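Local coordinates for 3',5'-cyclic-nucleotide phosphodiesterase 1 (Saccharomyces cerevisiae, PDB 4OJV), which is a class-II cyclic-nucleotide phosphodiesterase, a two-zinc protein whose core has the metallo-beta-lactamase type of fold, at residues 126-131 with 223-228; 210-215 with 251-256; 242-247 with 292-297. All blocks are in the same frame, centred on the assembly; numbering follows the deposited sequence.

Running from the N terminus, the chain first reaches 126-131, the loop after strand 121-125, which waits for strand 222-232 before interaction 1 closes and joins the two mixed sheets. Before that happens, 210-215 passes on the neighbouring strand 204-215; its partner 251-256 arrives only later, so interaction 2, tying that strand to the loop before helix 256-267, crosses interaction 1. Segment 242-247 then falls between the halves of interaction 2 but pairs with 292-297, so interaction 3, which joins two loops, crosses interaction 2 and follows interaction 1 in series. One zinc ion gathers His128 and His130 from interaction 1, His213 from interaction 2 and Asp244 from interaction 3.

Interaction 1: 126-131 with 223-228; sequences ITHPHL and VYSTFY. With ZN (zinc ion), chain D.
Two hydroxyls of strand 222-232 grip successive carbonyls of the loop 126-131. Tyr228 OH donates to Ile126 O at 2.8 Å, coming from above the carbonyl plane, 52° out of it. Thr226 OG1 donates to Thr127 O at 2.7 Å, much closer to the carbonyl plane. OG1 of Thr226 stands beside its own backbone N, anti to the carbonyl carbon (chi1 -44°), and there it also receives a hydrogen bond from a water that donates a second one to Ile126 O. Thr127 O has a further donor in His160. The packing is tight here: besides the two hydroxyl bonds, the methyl CG2 of Thr127 meets the edge of the Tyr228 ring at CE2 (3.8 Å), while CG2 of Thr226 lies over one face of that ring, offset toward the rim.

Farther along, CB of His128 sits 3.4 Å from Tyr224 O. The imidazole is held within its own loop, where ND1 donates to Thr127 OG1 (3.0 Å, N-H...O angle 163°) nearly in the ring plane, leaving NE2 for the zinc ion at 2.2 Å. Thr127 thus acts as a second-shell residue that helps to fix the rotation of a metal ligand.

Toward Val223 the contact thins. CG1 of Val223 approaches CE1 of His130 no nearer than 4.2 Å, the two side chains crossing at about a right angle, and the ring of the partly exposed Tyr224 leads away from the loop. The second subunit packs at this end, its Leu173 against His130 and its Asp172 against Val223.

His130 ND1 binds the same zinc ion as His128. With Asp132 and His133, which serve the second zinc, the loop forms the HxHxDH motif of the metallo-beta-lactamase fold.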
loop_
_atom_site.group_PDB
_atom_site.type_symbol
_atom_site.label_atom_id
_atom_site.label_comp_id
_atom_site.label_asym_id
_atom_site.label_seq_id
_atom_site.Cartn_x
_atom_site.Cartn_y
_atom_site.Cartn_z
ATOM N N ILE A 126 15.047 7.012 4.210
ATOM C CA ILE A 126 14.306 5.852 4.696
ATOM C C ILE A 126 14.855 5.442 6.053
ATOM O O ILE A 126 16.076 5.380 6.243
ATOM C CB ILE A 126 14.380 4.681 3.678
ATOM C CG1 ILE A 126 13.864 5.127 2.296
ATOM C CG2 ILE A 126 13.618 3.458 4.189
ATOM C CD1 ILE A 126 12.423 5.612 2.258
ATOM N N THR A 127 13.951 5.185 6.997
ATOM C CA THR A 127 14.370 4.872 8.364
ATOM C C THR A 127 14.711 3.397 8.557
ATOM O O THR A 127 15.628 3.043 9.290
ATOM C CB THR A 127 13.303 5.300 9.393
ATOM O OG1 THR A 127 12.107 4.521 9.205
ATOM C CG2 THR A 127 13.019 6.807 9.300
ATOM N N HIS A 128 13.928 2.537 7.923
ATOM C CA HIS A 128 14.154 1.095 7.947
ATOM C C HIS A 128 13.349 0.476 6.840
ATOM O O HIS A 128 12.410 1.103 6.347
ATOM C CB HIS A 128 13.871 0.475 9.324
ATOM C CG HIS A 128 12.409 0.471 9.744
ATOM N ND1 HIS A 128 11.673 1.599 9.931
ATOM C CD2 HIS A 128 11.577 -0.601 10.064
ATOM C CE1 HIS A 128 10.431 1.251 10.362
ATOM N NE2 HIS A 128 10.374 -0.094 10.451
ATOM N N PRO A 129 13.706 -0.743 6.406
ATOM C CA PRO A 129 13.124 -1.295 5.186
ATOM C C PRO A 129 11.889 -2.171 5.395
ATOM O O PRO A 129 11.474 -2.868 4.478
ATOM C CB PRO A 129 14.281 -2.103 4.605
ATOM C CG PRO A 129 14.954 -2.643 5.828
ATOM C CD PRO A 129 14.882 -1.524 6.840
ATOM N N HIS A 130 11.254 -2.102 6.566
ATOM C CA HIS A 130 9.950 -2.775 6.713
ATOM C C HIS A 130 9.004 -2.283 5.650
ATOM O O HIS A 130 8.992 -1.091 5.297
ATOM C CB HIS A 130 9.310 -2.542 8.078
ATOM C CG HIS A 130 9.824 -3.440 9.172
ATOM N ND1 HIS A 130 9.685 -3.125 10.497
ATOM C CD2 HIS A 130 10.445 -4.674 9.114
ATOM C CE1 HIS A 130 10.211 -4.130 11.228
ATOM N NE2 HIS A 130 10.691 -5.064 10.380
ATOM N N LEU A 131 8.200 -3.207 5.130
ATOM C CA LEU A 131 7.408 -2.928 3.939
ATOM C C LEU A 131 6.500 -1.688 4.072
ATOM O O LEU A 131 6.319 -0.962 3.086
ATOM C CB LEU A 131 6.630 -4.183 3.516
ATOM C CG LEU A 131 5.975 -4.157 2.123
ATOM C CD1 LEU A 131 6.061 -5.534 1.464
ATOM C CD2 LEU A 131 4.536 -3.676 2.208
ATOM N N VAL A 223 16.933 -5.582 15.013
ATOM C CA VAL A 223 16.297 -4.895 13.888
ATOM C C VAL A 223 16.492 -3.414 14.145
ATOM O O VAL A 223 15.993 -2.888 15.130
ATOM C CB VAL A 223 14.789 -5.237 13.802
ATOM C CG1 VAL A 223 14.082 -4.375 12.758
ATOM C CG2 VAL A 223 14.605 -6.724 13.504
ATOM N N TYR A 224 17.224 -2.745 13.261
ATOM C CA TYR A 224 17.546 -1.339 13.463
ATOM C C TYR A 224 16.600 -0.399 12.735
ATOM O O TYR A 224 15.936 -0.762 11.757
ATOM C CB TYR A 224 18.983 -1.049 13.031
ATOM C CG TYR A 224 20.002 -1.764 13.880
ATOM C CD1 TYR A 224 20.130 -1.472 15.232
ATOM C CD2 TYR A 224 20.841 -2.735 13.326
ATOM C CE1 TYR A 224 21.073 -2.131 16.020
ATOM C CE2 TYR A 224 21.785 -3.399 14.102
ATOM C CZ TYR A 224 21.887 -3.093 15.441
ATOM O OH TYR A 224 22.820 -3.752 16.213
ATOM N N SER A 225 16.561 0.824 13.239
ATOM C CA SER A 225 15.826 1.896 12.608
ATOM C C SER A 225 16.684 3.162 12.660
ATOM O O SER A 225 17.869 3.098 13.033
ATOM C CB SER A 225 14.476 2.049 13.306
ATOM O OG SER A 225 13.642 3.018 12.696
ATOM N N THR A 226 16.108 4.302 12.271
ATOM C CA THR A 226 16.871 5.539 12.142
ATOM C C THR A 226 16.033 6.706 12.622
ATOM O O THR A 226 14.822 6.746 12.382
ATOM C CB THR A 226 17.230 5.801 10.660
ATOM O OG1 THR A 226 17.682 4.591 10.040
ATOM C CG2 THR A 226 18.301 6.886 10.500
ATOM N N PHE A 227 16.691 7.647 13.297
ATOM C CA PHE A 227 16.152 8.978 13.552
ATOM C C PHE A 227 16.913 9.951 12.653
ATOM O O PHE A 227 18.145 9.869 12.541
ATOM C CB PHE A 227 16.425 9.391 14.995
ATOM C CG PHE A 227 15.500 8.787 16.037
ATOM C CD1 PHE A 227 14.596 7.754 15.765
ATOM C CD2 PHE A 227 15.575 9.264 17.345
ATOM C CE1 PHE A 227 13.782 7.244 16.772
ATOM C CE2 PHE A 227 14.772 8.753 18.348
ATOM C CZ PHE A 227 13.873 7.743 18.065
ATOM N N TYR A 228 16.189 10.860 12.011
ATOM C CA TYR A 228 16.807 11.895 11.193
ATOM C C TYR A 228 16.613 13.270 11.792
ATOM O O TYR A 228 15.483 13.674 12.077
ATOM C CB TYR A 228 16.184 11.896 9.799
ATOM C CG TYR A 228 16.584 10.739 8.918
ATOM C CD1 TYR A 228 17.823 10.719 8.285
ATOM C CD2 TYR A 228 15.710 9.670 8.690
ATOM C CE1 TYR A 228 18.190 9.670 7.459
ATOM C CE2 TYR A 228 16.071 8.614 7.869
ATOM C CZ TYR A 228 17.312 8.620 7.255
ATOM O OH TYR A 228 17.717 7.592 6.430
HETATM ZN ZN ZN D . 8.897 -1.329 11.469
HETATM O O HOH W 1 18.243 4.081 7.386
HETATM O O HOH W 2 7.395 -0.959 10.351
#

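Interaction 2: 210-215 with 251-256; sequences KVHHGI and ESEESL. With ZN (zinc ion), chain D.
The imidazole of His212 is sandwiched between Glu253 and Leu256. Its CB points from strand 204-215 toward the loop 251-256, and CG follows beside the backbone N, anti to the carbonyl carbon (chi1 -62°). From CG onward the Glu253 carboxylate covers one face, its plane only 10° from that of the ring. OE2 stands over the ring centre, 3.4 Å from ND1 without a hydrogen bond, the angle being poor, and 3.3 Å from CE1, while CD2 has the carboxylate carbon CD of Glu253 at 3.5 Å. The other carboxylate oxygen, OE1, accepts a hydrogen bond from Arg249 N, which probably helps to hold the carboxylate in place. On the opposite face the methyl CD1 of Leu256 makes a CH-pi contact, 3.6 Å from the ring centroid. At the tip, NE2 donates to Glu254 O (3.2 Å, N-H...O angle 154°), in the ring plane and on a carbonyl lone pair. A carboxylate so near might favour a protonated imidazole.

Alongside, CB of Leu256 touches Lys210 O at 3.4 Å, and one water donates to both Lys210 O and Leu256 O. A second water links Lys210 NZ to Glu254 OE2.

His213 takes no part in this packing; its NE2 binds the zinc ion at 2.1 Å. The strand therefore packs one histidine against the loop 251-256 and the first residue of helix 256-267, and gives the next to the zinc site shared with His128, His130 and Asp244.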
loop_
_atom_site.group_PDB
_atom_site.type_symbol
_atom_site.label_atom_id
_atom_site.label_comp_id
_atom_site.label_asym_id
_atom_site.label_seq_id
_atom_site.Cartn_x
_atom_site.Cartn_y
_atom_site.Cartn_z
ATOM N N LYS A 210 21.265 5.769 14.360
ATOM C CA LYS A 210 20.686 4.444 14.443
ATOM C C LYS A 210 19.990 4.243 15.792
ATOM O O LYS A 210 20.479 4.694 16.832
ATOM C CB LYS A 210 21.781 3.407 14.232
ATOM C CG LYS A 210 21.283 1.999 13.980
ATOM C CD LYS A 210 22.449 1.064 13.684
ATOM C CE LYS A 210 23.215 0.712 14.950
ATOM N NZ LYS A 210 24.371 -0.193 14.685
ATOM N N VAL A 211 18.845 3.563 15.769
ATOM C CA VAL A 211 18.094 3.223 16.979
ATOM C C VAL A 211 17.641 1.757 16.903
ATOM O O VAL A 211 17.759 1.117 15.848
ATOM C CB VAL A 211 16.887 4.174 17.232
ATOM C CG1 VAL A 211 17.340 5.620 17.396
ATOM C CG2 VAL A 211 15.831 4.052 16.136
ATOM N N HIS A 212 17.133 1.229 18.017
ATOM C CA HIS A 212 16.610 -0.139 18.058
ATOM C C HIS A 212 15.142 -0.220 17.723
ATOM O O HIS A 212 14.352 0.635 18.133
ATOM C CB HIS A 212 16.807 -0.768 19.431
ATOM C CG HIS A 212 18.246 -0.911 19.847
ATOM N ND1 HIS A 212 19.114 -1.751 19.248
ATOM C CD2 HIS A 212 18.944 -0.274 20.852
ATOM C CE1 HIS A 212 20.311 -1.655 19.861
ATOM N NE2 HIS A 212 20.205 -0.753 20.839
ATOM N N HIS A 213 14.758 -1.305 17.054
ATOM C CA HIS A 213 13.371 -1.542 16.626
ATOM C C HIS A 213 13.056 -3.025 16.688
ATOM O O HIS A 213 12.498 -3.618 15.766
ATOM C CB HIS A 213 13.150 -0.891 15.246
ATOM C CG HIS A 213 11.799 -1.165 14.602
ATOM N ND1 HIS A 213 10.649 -1.266 15.302
ATOM C CD2 HIS A 213 11.463 -1.347 13.271
ATOM C CE1 HIS A 213 9.627 -1.519 14.453
ATOM N NE2 HIS A 213 10.119 -1.552 13.211
ATOM N N GLY A 214 13.429 -3.648 17.806
ATOM C CA GLY A 214 13.061 -5.035 18.069
ATOM C C GLY A 214 14.088 -6.019 17.560
ATOM O O GLY A 214 15.246 -5.669 17.313
ATOM N N ILE A 215 13.654 -7.261 17.403
ATOM C CA ILE A 215 14.548 -8.351 17.006
ATOM C C ILE A 215 13.839 -9.266 16.018
ATOM O O ILE A 215 12.605 -9.318 15.983
ATOM C CB ILE A 215 15.065 -9.182 18.212
ATOM C CG1 ILE A 215 13.896 -9.824 18.969
ATOM C CG2 ILE A 215 15.931 -8.334 19.139
ATOM C CD1 ILE A 215 14.293 -10.820 20.038
ATOM N N GLU A 251 21.648 -3.417 29.703
ATOM C CA GLU A 251 22.940 -4.098 29.638
ATOM C C GLU A 251 23.201 -4.769 28.289
ATOM O O GLU A 251 24.313 -4.701 27.760
ATOM C CB GLU A 251 23.055 -5.123 30.774
ATOM C CG GLU A 251 24.435 -5.750 30.930
ATOM C CD GLU A 251 24.457 -6.883 31.940
ATOM O OE1 GLU A 251 24.217 -6.623 33.138
ATOM O OE2 GLU A 251 24.728 -8.035 31.535
ATOM N N SER A 252 22.172 -5.406 27.738
ATOM C CA SER A 252 22.325 -6.254 26.557
ATOM C C SER A 252 22.643 -5.508 25.256
ATOM O O SER A 252 22.972 -6.138 24.249
ATOM C CB SER A 252 21.091 -7.145 26.373
ATOM O OG SER A 252 19.915 -6.369 26.236
ATOM N N GLU A 253 22.550 -4.177 25.272
ATOM C CA GLU A 253 22.778 -3.395 24.054
ATOM C C GLU A 253 23.233 -1.952 24.285
ATOM O O GLU A 253 23.175 -1.430 25.401
ATOM C CB GLU A 253 21.528 -3.415 23.169
ATOM C CG GLU A 253 20.329 -2.721 23.784
ATOM C CD GLU A 253 19.034 -3.026 23.061
ATOM O OE1 GLU A 253 17.995 -2.534 23.525
ATOM O OE2 GLU A 253 19.046 -3.753 22.041
ATOM N N GLU A 254 23.685 -1.330 23.200
ATOM C CA GLU A 254 24.131 0.058 23.170
ATOM C C GLU A 254 22.974 1.000 23.499
ATOM O O GLU A 254 21.843 0.781 23.051
ATOM C CB GLU A 254 24.670 0.367 21.772
ATOM C CG GLU A 254 25.662 1.511 21.676
ATOM C CD GLU A 254 26.340 1.589 20.316
ATOM O OE1 GLU A 254 26.872 2.670 19.983
ATOM O OE2 GLU A 254 26.347 0.579 19.573
ATOM N N SER A 255 23.253 2.037 24.286
ATOM C CA SER A 255 22.248 3.040 24.639
ATOM C C SER A 255 22.112 4.045 23.499
ATOM O O SER A 255 22.479 5.214 23.629
ATOM C CB SER A 255 22.612 3.753 25.948
ATOM O OG SER A 255 22.687 2.841 27.027
ATOM N N LEU A 256 21.578 3.569 22.376
ATOM C CA LEU A 256 21.420 4.378 21.173
ATOM C C LEU A 256 20.546 5.604 21.394
ATOM O O LEU A 256 20.873 6.684 20.902
ATOM C CB LEU A 256 20.878 3.527 20.024
ATOM C CG LEU A 256 21.797 2.419 19.492
ATOM C CD1 LEU A 256 21.097 1.595 18.423
ATOM C CD2 LEU A 256 23.111 2.973 18.958
HETATM ZN ZN ZN D . 8.897 -1.329 11.469
HETATM O O HOH W 3 21.467 6.946 18.207
HETATM O O HOH W 4 24.534 -0.877 17.702
HETATM O O HOH W 2 7.395 -0.959 10.351
#

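Interaction 3: 242-247 with 292-297; sequences CGDVEQ and YGHLSP. With ZN (zinc ion), chain D; ZN (zinc ion), chain E; SO4 (sulfate ion), chain B.
Asp244 and His294 face each other at the two-zinc site of this metallo-beta-lactamase fold, each on a loop that precedes a helix. Metal bonds come first: OD2 of Asp244 is a bridging ligand, 2.2 Å from the zinc ion shared with His128, His130 and His213 and 2.1 Å from the one shared with Asp132, His133 and His326. A water also bridges the two zinc ions. A sulfate ion, probably from the crystallisation liquor, spans the metals too, placing O3 on the first and O4 on the second.

Among the polar contacts, Gly293 N gives a weak hydrogen bond to Glu246 OE2 (3.3 Å), whose side chain is extended beyond CG. A CA-H...O contact joins His294 CA to Val245 O at 3.2 Å, and one water bridges Gln247 N and His294 O. Glu279 links the two loops, with OE1 bonded to Val245 N and His294 ND1 and OE2 to Leu295 N.

Among the apolar contacts, CD1 of Leu295 meets CG1 of Val245 at 3.9 Å, and CD2 lies by Glu246 CA and Gln247 N.

The His294 ring turns its edge to the metal site. CE1 lies 3.5 Å from Asp244 OD2, near the ring plane, and NE2 donates to sulfate O2 at 2.6 Å with an N-H...O angle of 161°.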
loop_
_atom_site.group_PDB
_atom_site.type_symbol
_atom_site.label_atom_id
_atom_site.label_comp_id
_atom_site.label_asym_id
_atom_site.label_seq_id
_atom_site.Cartn_x
_atom_site.Cartn_y
_atom_site.Cartn_z
ATOM N N CYS A 242 11.357 10.558 13.000
ATOM C CA CYS A 242 11.799 9.265 13.530
ATOM C C CYS A 242 11.233 8.063 12.795
ATOM O O CYS A 242 10.065 8.042 12.388
ATOM C CB CYS A 242 11.391 9.137 15.003
ATOM S SG CYS A 242 12.021 10.445 16.074
ATOM N N GLY A 243 12.060 7.033 12.670
ATOM C CA GLY A 243 11.555 5.706 12.339
ATOM C C GLY A 243 11.060 4.974 13.573
ATOM O O GLY A 243 11.273 5.437 14.706
ATOM N N ASP A 244 10.422 3.820 13.350
ATOM C CA ASP A 244 9.881 2.982 14.428
ATOM C C ASP A 244 11.004 2.715 15.436
ATOM O O ASP A 244 12.172 2.581 15.049
ATOM C CB ASP A 244 9.365 1.609 13.919
ATOM C CG ASP A 244 8.303 1.680 12.776
ATOM O OD1 ASP A 244 7.928 2.864 12.475
ATOM O OD2 ASP A 244 7.923 0.538 12.183
ATOM N N VAL A 245 10.658 2.614 16.711
ATOM C CA VAL A 245 11.677 2.548 17.754
ATOM C C VAL A 245 11.100 1.952 19.030
ATOM O O VAL A 245 9.909 2.100 19.325
ATOM C CB VAL A 245 12.287 3.957 18.011
ATOM C CG1 VAL A 245 11.238 4.913 18.575
ATOM C CG2 VAL A 245 13.507 3.891 18.928
ATOM N N GLU A 246 11.969 1.276 19.784
ATOM C CA GLU A 246 11.675 0.826 21.141
ATOM C C GLU A 246 12.774 1.313 22.082
ATOM O O GLU A 246 13.874 1.664 21.647
ATOM C CB GLU A 246 11.563 -0.701 21.189
ATOM C CG GLU A 246 12.844 -1.414 20.806
ATOM C CD GLU A 246 12.774 -2.913 20.982
ATOM O OE1 GLU A 246 13.803 -3.560 20.711
ATOM O OE2 GLU A 246 11.707 -3.437 21.380
ATOM N N GLN A 247 12.468 1.338 23.375
ATOM C CA GLN A 247 13.462 1.651 24.403
ATOM C C GLN A 247 14.665 0.704 24.312
ATOM O O GLN A 247 14.521 -0.458 23.944
ATOM C CB GLN A 247 12.803 1.561 25.790
ATOM C CG GLN A 247 13.730 1.728 26.990
ATOM C CD GLN A 247 13.067 1.398 28.319
ATOM O OE1 GLN A 247 13.295 2.079 29.321
ATOM N NE2 GLN A 247 12.251 0.347 28.338
ATOM N N TYR A 292 5.829 -5.129 20.620
ATOM C CA TYR A 292 7.213 -5.502 20.299
ATOM C C TYR A 292 7.822 -4.595 19.231
ATOM O O TYR A 292 7.256 -4.430 18.142
ATOM C CB TYR A 292 7.320 -6.966 19.845
ATOM C CG TYR A 292 7.013 -8.003 20.909
ATOM C CD1 TYR A 292 6.135 -9.053 20.644
ATOM C CD2 TYR A 292 7.605 -7.941 22.174
ATOM C CE1 TYR A 292 5.850 -10.008 21.607
ATOM C CE2 TYR A 292 7.326 -8.894 23.145
ATOM C CZ TYR A 292 6.447 -9.923 22.856
ATOM O OH TYR A 292 6.166 -10.872 23.813
ATOM N N GLY A 293 8.970 -4.004 19.564
ATOM C CA GLY A 293 9.698 -3.110 18.659
ATOM C C GLY A 293 9.196 -1.676 18.612
ATOM O O GLY A 293 9.705 -0.873 17.829
ATOM N N HIS A 294 8.240 -1.340 19.483
ATOM C CA HIS A 294 7.537 -0.056 19.439
ATOM C C HIS A 294 7.454 0.610 20.782
ATOM O O HIS A 294 7.919 0.058 21.793
ATOM C CB HIS A 294 6.134 -0.258 18.868
ATOM C CG HIS A 294 6.126 -0.659 17.416
ATOM N ND1 HIS A 294 6.625 0.134 16.445
ATOM C CD2 HIS A 294 5.688 -1.815 16.789
ATOM C CE1 HIS A 294 6.488 -0.477 15.255
ATOM N NE2 HIS A 294 5.918 -1.670 15.466
ATOM N N LEU A 295 6.851 1.797 20.797
ATOM C CA LEU A 295 6.594 2.538 22.025
ATOM C C LEU A 295 5.132 2.503 22.440
ATOM O O LEU A 295 4.230 2.389 21.602
ATOM C CB LEU A 295 7.042 3.998 21.876
ATOM C CG LEU A 295 8.517 4.274 21.568
ATOM C CD1 LEU A 295 8.749 5.767 21.403
ATOM C CD2 LEU A 295 9.447 3.718 22.638
ATOM N N SER A 296 4.920 2.597 23.751
ATOM C CA SER A 296 3.628 2.919 24.339
ATOM C C SER A 296 3.810 4.235 25.102
ATOM O O SER A 296 4.932 4.741 25.188
ATOM C CB SER A 296 3.184 1.812 25.286
ATOM O OG SER A 296 3.875 1.938 26.514
ATOM N N PRO A 297 2.721 4.808 25.657
ATOM C CA PRO A 297 2.889 6.141 26.234
ATOM C C PRO A 297 3.900 6.253 27.374
ATOM O O PRO A 297 4.584 7.270 27.469
ATOM C CB PRO A 297 1.469 6.503 26.695
ATOM C CG PRO A 297 0.606 5.783 25.713
ATOM C CD PRO A 297 1.293 4.453 25.566
HETATM ZN ZN ZN D . 8.897 -1.329 11.469
HETATM ZN ZN ZN E . 6.331 0.690 10.814
HETATM S S SO4 B . 5.865 -2.377 12.323
HETATM O O1 SO4 B . 5.621 -3.123 11.057
HETATM O O2 SO4 B . 5.079 -3.016 13.420
HETATM O O3 SO4 B . 7.327 -2.366 12.653
HETATM O O4 SO4 B . 5.359 -0.998 12.105
HETATM O O HOH W 5 9.730 0.421 24.060
HETATM O O HOH W 2 7.395 -0.959 10.351
#